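Long-range contact in uncharacterized protein DUF1470 (Jannaschia sp. CCS1, PDB 3H0N), which is of unknown function but is probably a transcription regulator, pairing a helical ABATE domain with a zinc-binding treble clef finger: residues 77-89 with 133-147. Residues are numbered along the deposited sequence; the frame is centred on the assembly and turned at random.
Sequences LSNGQVATAATAL and LAREIGHQNVRRFGI
Leu77, Val82 and Leu89 form an apolar contact with Ile137, Val142 and Phe145, where the end of helix 58-78 and the first turns of helix 82-95 pack on the end of helix 121-138 and the start of strand 145-147. Helices 82-89 and 133-138 run roughly antiparallel, at 141°, and their axes approach to 10.7 Å. Ile137 points its side chain at helix 82-95. Its CD1 meets Leu89 CD1 tip to tip at 3.6 Å, and its CG2 slides past Val82 CG1 at 3.7 Å. Val142 CG1 lies 3.9 Å from Val82 CG2. Leu77 splits its branches. Leu77 CD2 packs on Ile137 CD1, while Leu77 CD1 makes a CH-pi contact over one face of the Phe145 ring, 3.8 Å from the centroid. Phe145 CG lies beside the backbone N (chi1 -73°), which sets the ring alongside Leu77. Replacing Phe145 by an alanine would probably leave Leu77 CD1 without its aromatic face and open a gap between helix and strand. Beside Leu77, Ser78 CA makes a C-H...O contact of 3.4 Å with Phe145 O. Ser78 OG is hydrogen-bonded to Asp75 O. Phe158, on the paired strand 156-158, meets Phe145 edge-to-face. The contact thus joins the ABATE helices to the first strand of the treble clef finger's beta hairpin.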
loop_
_atom_site.group_PDB
_atom_site.type_symbol
_atom_site.label_atom_id
_atom_site.label_comp_id
_atom_site.label_asym_id
_atom_site.label_seq_id
_atom_site.Cartn_x
_atom_site.Cartn_y
_atom_site.Cartn_z
ATOM N N LEU A 77 -2.234 -13.647 14.217
ATOM C CA LEU A 77 -0.892 -13.149 13.866
ATOM C C LEU A 77 0.098 -13.296 15.054
ATOM O O LEU A 77 1.277 -13.664 14.857
ATOM C CB LEU A 77 -0.944 -11.690 13.365
ATOM C CG LEU A 77 -1.708 -11.531 12.047
ATOM C CD1 LEU A 77 -1.755 -10.049 11.692
ATOM C CD2 LEU A 77 -1.122 -12.351 10.905
ATOM N N SER A 78 -0.382 -12.984 16.264
ATOM C CA SER A 78 0.465 -13.068 17.483
ATOM C C SER A 78 0.931 -14.520 17.728
ATOM O O SER A 78 1.956 -14.744 18.357
ATOM C CB SER A 78 -0.249 -12.535 18.722
ATOM O OG SER A 78 -1.154 -13.455 19.274
ATOM N N ASN A 79 0.190 -15.493 17.192
ATOM C CA ASN A 79 0.523 -16.906 17.292
ATOM C C ASN A 79 1.250 -17.461 16.050
ATOM O O ASN A 79 1.549 -18.652 15.956
ATOM C CB ASN A 79 -0.779 -17.686 17.508
ATOM C CG ASN A 79 -1.306 -17.536 18.891
ATOM O OD1 ASN A 79 -0.557 -17.574 19.865
ATOM N ND2 ASN A 79 -2.624 -17.437 19.002
ATOM N N GLY A 80 1.561 -16.600 15.077
ATOM C CA GLY A 80 2.167 -17.077 13.849
ATOM C C GLY A 80 1.232 -17.827 12.922
ATOM O O GLY A 80 1.675 -18.470 11.966
ATOM N N GLN A 81 -0.077 -17.772 13.186
ATOM C CA GLN A 81 -1.071 -18.468 12.399
ATOM C C GLN A 81 -1.501 -17.576 11.239
ATOM O O GLN A 81 -2.635 -17.065 11.143
ATOM C CB GLN A 81 -2.270 -18.868 13.281
ATOM C CG GLN A 81 -1.933 -19.914 14.312
ATOM C CD GLN A 81 -1.847 -21.282 13.753
ATOM O OE1 GLN A 81 -1.871 -21.504 12.526
ATOM N NE2 GLN A 81 -1.726 -22.244 14.633
ATOM N N VAL A 82 -0.552 -17.350 10.344
ATOM C CA VAL A 82 -0.749 -16.375 9.275
ATOM C C VAL A 82 -1.809 -16.811 8.279
ATOM O O VAL A 82 -2.639 -15.999 7.862
ATOM C CB VAL A 82 0.564 -16.045 8.552
ATOM C CG1 VAL A 82 0.302 -14.895 7.522
ATOM C CG2 VAL A 82 1.618 -15.604 9.521
ATOM N N ALA A 83 -1.856 -18.096 7.946
ATOM C CA ALA A 83 -2.885 -18.562 7.013
ATOM C C ALA A 83 -4.316 -18.292 7.508
ATOM O O ALA A 83 -5.195 -17.897 6.735
ATOM C CB ALA A 83 -2.677 -20.028 6.692
ATOM N N THR A 84 -4.548 -18.460 8.820
ATOM C CA THR A 84 -5.842 -18.232 9.424
ATOM C C THR A 84 -6.198 -16.748 9.257
ATOM O O THR A 84 -7.307 -16.397 8.877
ATOM C CB THR A 84 -5.784 -18.634 10.912
ATOM O OG1 THR A 84 -5.556 -20.056 10.995
ATOM C CG2 THR A 84 -7.043 -18.203 11.690
ATOM N N ALA A 85 -5.245 -15.884 9.575
ATOM C CA ALA A 85 -5.468 -14.438 9.423
ATOM C C ALA A 85 -5.702 -14.040 7.965
ATOM O O ALA A 85 -6.640 -13.270 7.657
ATOM C CB ALA A 85 -4.285 -13.651 10.020
ATOM N N ALA A 86 -4.897 -14.589 7.077
ATOM C CA ALA A 86 -4.990 -14.275 5.658
ATOM C C ALA A 86 -6.331 -14.666 5.074
ATOM O O ALA A 86 -6.903 -13.919 4.280
ATOM C CB ALA A 86 -3.850 -14.915 4.904
ATOM N N THR A 87 -6.827 -15.859 5.425
ATOM C CA THR A 87 -8.115 -16.327 4.904
ATOM C C THR A 87 -9.211 -15.363 5.290
ATOM O O THR A 87 -10.031 -14.950 4.460
ATOM C CB THR A 87 -8.405 -17.746 5.416
ATOM O OG1 THR A 87 -7.367 -18.591 4.898
ATOM C CG2 THR A 87 -9.821 -18.235 4.986
ATOM N N ALA A 88 -9.188 -14.943 6.545
ATOM C CA ALA A 88 -10.218 -14.019 7.041
ATOM C C ALA A 88 -10.085 -12.639 6.412
ATOM O O ALA A 88 -11.072 -12.048 5.961
ATOM C CB ALA A 88 -10.134 -13.908 8.534
ATOM N N LEU A 89 -8.867 -12.120 6.313
ATOM C CA LEU A 89 -8.688 -10.793 5.723
ATOM C C LEU A 89 -9.049 -10.778 4.231
ATOM O O LEU A 89 -9.685 -9.843 3.746
ATOM C CB LEU A 89 -7.251 -10.318 5.937
ATOM C CG LEU A 89 -6.841 -10.063 7.396
ATOM C CD1 LEU A 89 -5.338 -9.905 7.528
ATOM C CD2 LEU A 89 -7.563 -8.834 7.986
ATOM N N LEU A 133 -4.039 -4.372 7.995
ATOM C CA LEU A 133 -3.461 -5.596 8.567
ATOM C C LEU A 133 -2.790 -6.446 7.511
ATOM O O LEU A 133 -1.685 -6.963 7.710
ATOM C CB LEU A 133 -4.491 -6.412 9.333
ATOM C CG LEU A 133 -5.057 -5.725 10.545
ATOM C CD1 LEU A 133 -6.125 -6.632 11.166
ATOM C CD2 LEU A 133 -4.018 -5.315 11.563
ATOM N N ALA A 134 -3.448 -6.605 6.365
ATOM C CA ALA A 134 -2.881 -7.382 5.251
ATOM C C ALA A 134 -1.518 -6.839 4.818
ATOM O O ALA A 134 -0.598 -7.599 4.495
ATOM C CB ALA A 134 -3.855 -7.471 4.055
ATOM N N ARG A 135 -1.418 -5.522 4.757
ATOM C CA ARG A 135 -0.177 -4.890 4.327
ATOM C C ARG A 135 0.977 -5.228 5.234
ATOM O O ARG A 135 2.105 -5.458 4.818
ATOM C CB ARG A 135 -0.378 -3.390 4.185
ATOM C CG ARG A 135 0.761 -2.738 3.446
ATOM C CD ARG A 135 0.781 -1.253 3.559
ATOM N NE ARG A 135 -0.515 -0.622 3.538
ATOM C CZ ARG A 135 -0.762 0.536 4.143
ATOM N NH1 ARG A 135 0.199 1.215 4.710
ATOM N NH2 ARG A 135 -1.985 1.019 4.151
ATOM N N GLU A 136 0.710 -5.252 6.542
ATOM C CA GLU A 136 1.771 -5.594 7.481
ATOM C C GLU A 136 2.215 -7.059 7.387
ATOM O O GLU A 136 3.382 -7.364 7.613
ATOM C CB GLU A 136 1.365 -5.268 8.922
ATOM C CG GLU A 136 1.090 -3.785 9.202
ATOM C CD GLU A 136 2.176 -2.840 8.782
ATOM O OE1 GLU A 136 3.356 -3.260 8.726
ATOM O OE2 GLU A 136 1.827 -1.663 8.480
ATOM N N ILE A 137 1.294 -7.959 7.024
ATOM C CA ILE A 137 1.655 -9.339 6.747
ATOM C C ILE A 137 2.579 -9.358 5.507
ATOM O O ILE A 137 3.630 -9.977 5.503
ATOM C CB ILE A 137 0.406 -10.209 6.513
ATOM C CG1 ILE A 137 -0.484 -10.278 7.777
ATOM C CG2 ILE A 137 0.777 -11.603 5.989
ATOM C CD1 ILE A 137 -1.871 -10.900 7.518
ATOM N N GLY A 138 2.199 -8.629 4.455
ATOM C CA GLY A 138 3.043 -8.550 3.269
ATOM C C GLY A 138 4.389 -7.964 3.534
ATOM O O GLY A 138 5.398 -8.353 2.898
ATOM N N HIS A 139 4.458 -7.035 4.476
ATOM C CA HIS A 139 5.728 -6.389 4.834
ATOM C C HIS A 139 6.557 -7.171 5.834
ATOM O O HIS A 139 7.568 -6.675 6.344
ATOM C CB HIS A 139 5.495 -4.944 5.332
ATOM C CG HIS A 139 5.036 -4.002 4.246
ATOM N ND1 HIS A 139 4.647 -2.701 4.489
ATOM C CD2 HIS A 139 4.887 -4.201 2.915
ATOM C CE1 HIS A 139 4.320 -2.129 3.337
ATOM N NE2 HIS A 139 4.440 -3.018 2.370
ATOM N N GLN A 140 6.151 -8.413 6.120
ATOM C CA GLN A 140 6.921 -9.349 6.921
ATOM C C GLN A 140 7.021 -8.891 8.378
ATOM O O GLN A 140 8.027 -9.138 9.061
ATOM C CB GLN A 140 8.316 -9.573 6.323
ATOM C CG GLN A 140 8.317 -9.847 4.793
ATOM C CD GLN A 140 7.528 -11.066 4.457
ATOM O OE1 GLN A 140 7.854 -12.174 4.887
ATOM N NE2 GLN A 140 6.428 -10.882 3.694
ATOM N N ASN A 141 5.947 -8.261 8.859
ATOM C CA ASN A 141 5.890 -7.702 10.223
ATOM C C ASN A 141 4.995 -8.495 11.172
ATOM O O ASN A 141 4.608 -7.982 12.224
ATOM C CB ASN A 141 5.442 -6.252 10.174
ATOM C CG ASN A 141 6.456 -5.345 9.571
ATOM O OD1 ASN A 141 7.671 -5.615 9.612
ATOM N ND2 ASN A 141 5.973 -4.255 8.985
ATOM N N VAL A 142 4.687 -9.755 10.852
ATOM C CA VAL A 142 3.757 -10.532 11.683
ATOM C C VAL A 142 4.243 -10.626 13.131
ATOM O O VAL A 142 3.428 -10.541 14.058
ATOM C CB VAL A 142 3.557 -11.934 11.091
ATOM C CG1 VAL A 142 2.759 -12.830 12.014
ATOM C CG2 VAL A 142 2.862 -11.827 9.719
ATOM N N ARG A 143 5.544 -10.796 13.338
ATOM C CA ARG A 143 6.080 -10.998 14.694
ATOM C C ARG A 143 5.939 -9.754 15.575
ATOM O O ARG A 143 6.084 -9.862 16.776
ATOM C CB ARG A 143 7.528 -11.471 14.696
ATOM C CG ARG A 143 7.663 -12.890 14.139
ATOM C CD ARG A 143 9.091 -13.332 14.228
ATOM N NE ARG A 143 9.327 -14.639 13.579
ATOM C CZ ARG A 143 9.264 -15.806 14.208
ATOM N NH1 ARG A 143 8.952 -15.871 15.486
ATOM N NH2 ARG A 143 9.515 -16.930 13.542
ATOM N N ARG A 144 5.567 -8.614 14.990
ATOM C CA ARG A 144 5.361 -7.396 15.766
ATOM C C ARG A 144 3.938 -7.246 16.351
ATOM O O ARG A 144 3.702 -6.329 17.148
ATOM C CB ARG A 144 5.729 -6.155 14.928
ATOM C CG ARG A 144 7.201 -6.045 14.743
ATOM C CD ARG A 144 7.627 -5.020 13.656
ATOM N NE ARG A 144 9.097 -4.878 13.639
ATOM C CZ ARG A 144 9.821 -4.171 14.506
ATOM N NH1 ARG A 144 9.225 -3.471 15.476
ATOM N NH2 ARG A 144 11.167 -4.182 14.433
ATOM N N PHE A 145 3.034 -8.164 16.051
ATOM C CA PHE A 145 1.729 -8.185 16.668
ATOM C C PHE A 145 1.789 -8.948 17.987
ATOM O O PHE A 145 2.112 -10.139 17.990
ATOM C CB PHE A 145 0.720 -8.842 15.749
ATOM C CG PHE A 145 0.337 -7.968 14.568
ATOM C CD1 PHE A 145 -0.672 -7.046 14.669
ATOM C CD2 PHE A 145 1.015 -8.088 13.380
ATOM C CE1 PHE A 145 -1.018 -6.261 13.563
ATOM C CE2 PHE A 145 0.685 -7.301 12.267
ATOM C CZ PHE A 145 -0.343 -6.403 12.366
ATOM N N GLY A 146 1.468 -8.291 19.082
ATOM C CA GLY A 146 1.626 -8.892 20.405
ATOM C C GLY A 146 0.370 -8.741 21.247
ATOM O O GLY A 146 -0.523 -7.945 20.970
ATOM N N ILE A 147 0.333 -9.569 22.299
ATOM C CA ILE A 147 -0.681 -9.491 23.359
ATOM C C ILE A 147 0.062 -9.105 24.639
ATOM O O ILE A 147 1.106 -9.653 24.961
ATOM C CB ILE A 147 -1.391 -10.838 23.602
ATOM C CG1 ILE A 147 -1.878 -11.462 22.306
ATOM C CG2 ILE A 147 -2.621 -10.684 24.605
ATOM C CD1 ILE A 147 -2.836 -10.661 21.597
HETATM O O HOH W 1 3.912 -13.578 15.647
#